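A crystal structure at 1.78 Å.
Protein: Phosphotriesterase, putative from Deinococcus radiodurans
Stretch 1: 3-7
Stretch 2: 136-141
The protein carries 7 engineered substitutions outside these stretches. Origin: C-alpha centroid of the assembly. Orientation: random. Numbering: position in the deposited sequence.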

ATOM      1  N   ALA A   3      10.428   6.971 -10.755  1.00 47.02           N
ATOM      2  CA  ALA A   3       9.939   6.611  -9.424  1.00 46.14           C
ATOM      3  C   ALA A   3      11.037   6.889  -8.425  1.00 45.19           C
ATOM      4  O   ALA A   3      12.199   6.583  -8.675  1.00 43.47           O
ATOM      5  N   GLN A   4      10.686   7.454  -7.277  1.00 45.06           N
ATOM      6  CA  GLN A   4      11.687   7.630  -6.245  1.00 43.13           C
ATOM      7  C   GLN A   4      11.724   6.395  -5.341  1.00 42.10           C
ATOM      8  O   GLN A   4      10.807   6.182  -4.565  1.00 39.12           O
ATOM      9  N   THR A   5      12.780   5.590  -5.447  1.00 43.91           N
ATOM     10  CA  THR A   5      12.931   4.403  -4.601  1.00 41.73           C
ATOM     11  C   THR A   5      13.909   4.707  -3.493  1.00 39.62           C
ATOM     12  O   THR A   5      14.512   5.776  -3.467  1.00 42.01           O
ATOM     13  N   VAL A   6      14.062   3.777  -2.563  1.00 37.20           N
ATOM     14  CA  VAL A   6      14.920   4.000  -1.408  1.00 38.80           C
ATOM     15  C   VAL A   6      16.408   3.919  -1.799  1.00 45.09           C
ATOM     16  O   VAL A   6      17.275   4.272  -0.999  1.00 45.14           O
ATOM     17  N   THR A   7      16.701   3.470  -3.020  1.00 45.64           N
ATOM     18  CA  THR A   7      18.066   3.521  -3.546  1.00 49.10           C
ATOM     19  C   THR A   7      18.266   4.588  -4.636  1.00 56.30           C
ATOM     20  O   THR A   7      19.266   4.558  -5.355  1.00 61.66           O
ATOM     21  N   GLY A 136      18.315  11.344   3.573  1.00 58.00           N
ATOM     22  CA  GLY A 136      18.369  11.528   2.138  1.00 50.84           C
ATOM     23  C   GLY A 136      17.568  10.480   1.392  1.00 44.20           C
ATOM     24  O   GLY A 136      17.505  10.477   0.164  1.00 44.88           O
ATOM     25  N   ILE A 137      16.953   9.558   2.122  1.00 47.06           N
ATOM     26  CA  ILE A 137      16.067   8.597   1.486  1.00 42.64           C
ATOM     27  C   ILE A 137      14.697   9.245   1.332  1.00 38.33           C
ATOM     28  O   ILE A 137      14.094   9.649   2.326  1.00 43.11           O
ATOM     29  N   ARG A 138      14.203   9.341   0.101  1.00 42.07           N
ATOM     30  CA  ARG A 138      12.926   9.997  -0.135  1.00 44.76           C
ATOM     31  C   ARG A 138      11.752   9.021  -0.245  1.00 41.95           C
ATOM     32  O   ARG A 138      11.902   7.908  -0.746  1.00 38.87           O
ATOM     33  N   ALA A 139      10.588   9.455   0.246  1.00 40.47           N
ATOM     34  CA  ALA A 139       9.350   8.710   0.051  1.00 39.28           C
ATOM     35  C   ALA A 139       8.933   8.799  -1.412  1.00 42.93           C
ATOM     36  O   ALA A 139       9.047   9.851  -2.024  1.00 40.33           O
ATOM     37  N   GLY A 140       8.430   7.701  -1.962  1.00 35.02           N
ATOM     38  CA  GLY A 140       8.031   7.656  -3.369  1.00 36.72           C
ATOM     39  C   GLY A 140       6.528   7.634  -3.559  1.00 39.08           C
ATOM     40  O   GLY A 140       6.026   7.741  -4.691  1.00 34.96           O
ATOM     41  N   VAL A 141       5.809   7.493  -2.438  1.00 32.45           N
ATOM     42  CA  VAL A 141       4.358   7.538  -2.434  1.00 32.71           C
ATOM     43  C   VAL A 141       3.913   8.217  -1.162  1.00 32.47           C
ATOM     44  O   VAL A 141       4.634   8.196  -0.148  1.00 31.55           O
TER

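The contact between the two stretches is small, 293 Å² summed over both sides, and no direct hydrogen bond crosses it. Gln4 carries the largest share, with 101 Å² covered by the other stretch, followed by Arg138 with 66 Å²; Ile137 and Val6 add an apolar patch of 43 and 42 Å².

Gln4 is the one residue of strand 3-5 whose CA-to-CB bond points toward the other stretch, whereas that of Thr5 points away and that of Ala3 sideways. With chi1 at -162° (t) and chi2 at 62° (p), its amide end meets the guanidinium end of Arg138, whose own chain (chi1 m, chi2 t, chi3 p) starts sideways. The amide oxygen Gln4 OE1 lies over one face of the Arg138 guanidinium, 3.4 Å from Arg138 NH1. That separation might suggest a hydrogen bond, but the angle is poor, as expected for an oxygen placed above the plane in which the N-H bonds lie. Gln4 NE2 is also 3.4 Å from Arg138 NH1, and since both are donors this is a packing contact. Arg138 NE and NH2 find their hydrogen bonds elsewhere in the structure.

The backbone beneath Gln4 meets Gly140, with the two CA atoms 4.7 Å apart. Gly140 CA approaches Gln4 O at 3.4 Å, with an angle of 134° at the hydrogen, a CA-H...O contact. A CB built ideally on Gly140 would point toward stretch 1 and fall 2.2 Å from Gln4 O, a clash; the absent side chain therefore permits this close approach.

Val6 and Ile137 pack through their side chains, Val6 CB lying 3.8 Å from Ile137 CG2. Both CA-to-CB bonds run sideways, and both residues have chi1 in the m well (-59° and -54°), with Ile137 chi2 at 179° (t).

Three waters supply the polar links. The O of water 1 accepts from Gln4 N (2.9 Å) and donates to Gly140 O (2.8 Å). The O of water 2 donates to both Gln4 O (2.9 Å) and Arg138 O (2.6 Å), joining two carbonyls that could not bond to each other. The O of water 3 accepts from Gln4 NE2 (3.1 Å) and Arg138 N (2.9 Å) and donates to Thr5 O (2.9 Å), so it ties the glutamine amide to both backbones.

The side chain of Thr5, chi1 82° (p), turns away from the contact; Thr7 N donates to Thr5 OG1 at 3.0 Å, with an angle of 145°, and the same hydroxyl has a further partner elsewhere in the structure.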

ATOM      1  CB  ALA A   3       9.576   5.142  -9.378  1.00 37.68           C
ATOM      2  CB  GLN A   4      11.385   8.893  -5.438  1.00 52.01           C
ATOM      3  CG  GLN A   4      12.571   9.393  -4.644  1.00 50.40           C
ATOM      4  CD  GLN A   4      13.749   9.777  -5.516  1.00 60.21           C
ATOM      5  OE1 GLN A   4      13.588  10.169  -6.680  1.00 52.28           O
ATOM      6  NE2 GLN A   4      14.944   9.670  -4.960  1.00 49.72           N
ATOM      7  CB  THR A   5      13.472   3.176  -5.373  1.00 42.82           C
ATOM      8  OG1 THR A   5      14.903   3.257  -5.472  1.00 39.49           O
ATOM      9  CG2 THR A   5      12.863   3.089  -6.730  1.00 44.09           C
ATOM     10  CB  VAL A   6      14.596   2.998  -0.249  1.00 45.30           C
ATOM     11  CG1 VAL A   6      13.128   3.138   0.191  1.00 42.10           C
ATOM     12  CG2 VAL A   6      14.891   1.559  -0.661  1.00 44.10           C
ATOM     13  CB  THR A   7      18.497   2.179  -4.164  1.00 42.20           C
ATOM     14  OG1 THR A   7      17.537   1.772  -5.152  1.00 44.79           O
ATOM     15  CG2 THR A   7      18.649   1.105  -3.101  1.00 42.74           C
ATOM     16  CB  ILE A 137      15.940   7.330   2.318  1.00 41.14           C
ATOM     17  CG1 ILE A 137      17.332   6.768   2.603  1.00 43.66           C
ATOM     18  CG2 ILE A 137      15.081   6.313   1.597  1.00 35.63           C
ATOM     19  CD1 ILE A 137      17.323   5.523   3.433  1.00 55.56           C
ATOM     20  CB  ARG A 138      13.012  10.884  -1.378  1.00 43.95           C
ATOM     21  CG  ARG A 138      13.958  12.078  -1.172  1.00 45.94           C
ATOM     22  CD  ARG A 138      14.522  12.568  -2.514  1.00 42.38           C
ATOM     23  NE  ARG A 138      13.474  13.103  -3.382  1.00 46.98           N
ATOM     24  CZ  ARG A 138      13.613  13.326  -4.686  1.00 53.82           C
ATOM     25  NH1 ARG A 138      14.755  13.034  -5.294  1.00 60.26           N
ATOM     26  NH2 ARG A 138      12.603  13.828  -5.383  1.00 54.46           N
ATOM     27  CB  ALA A 139       8.253   9.253   0.949  1.00 38.03           C
ATOM     28  CB  VAL A 141       3.715   6.119  -2.541  1.00 34.31           C
ATOM     29  CG1 VAL A 141       4.298   5.328  -3.704  1.00 35.65           C
ATOM     30  CG2 VAL A 141       3.898   5.330  -1.276  1.00 31.71           C
TER
HETATM   31  O   HOH W   1       7.916   8.178  -6.737  1.00 34.25           O
HETATM   32  O   HOH W   2      11.229   5.585  -1.737  1.00 34.61           O
HETATM   33  O   HOH W   3      15.381   8.252  -2.272  1.00 38.57           O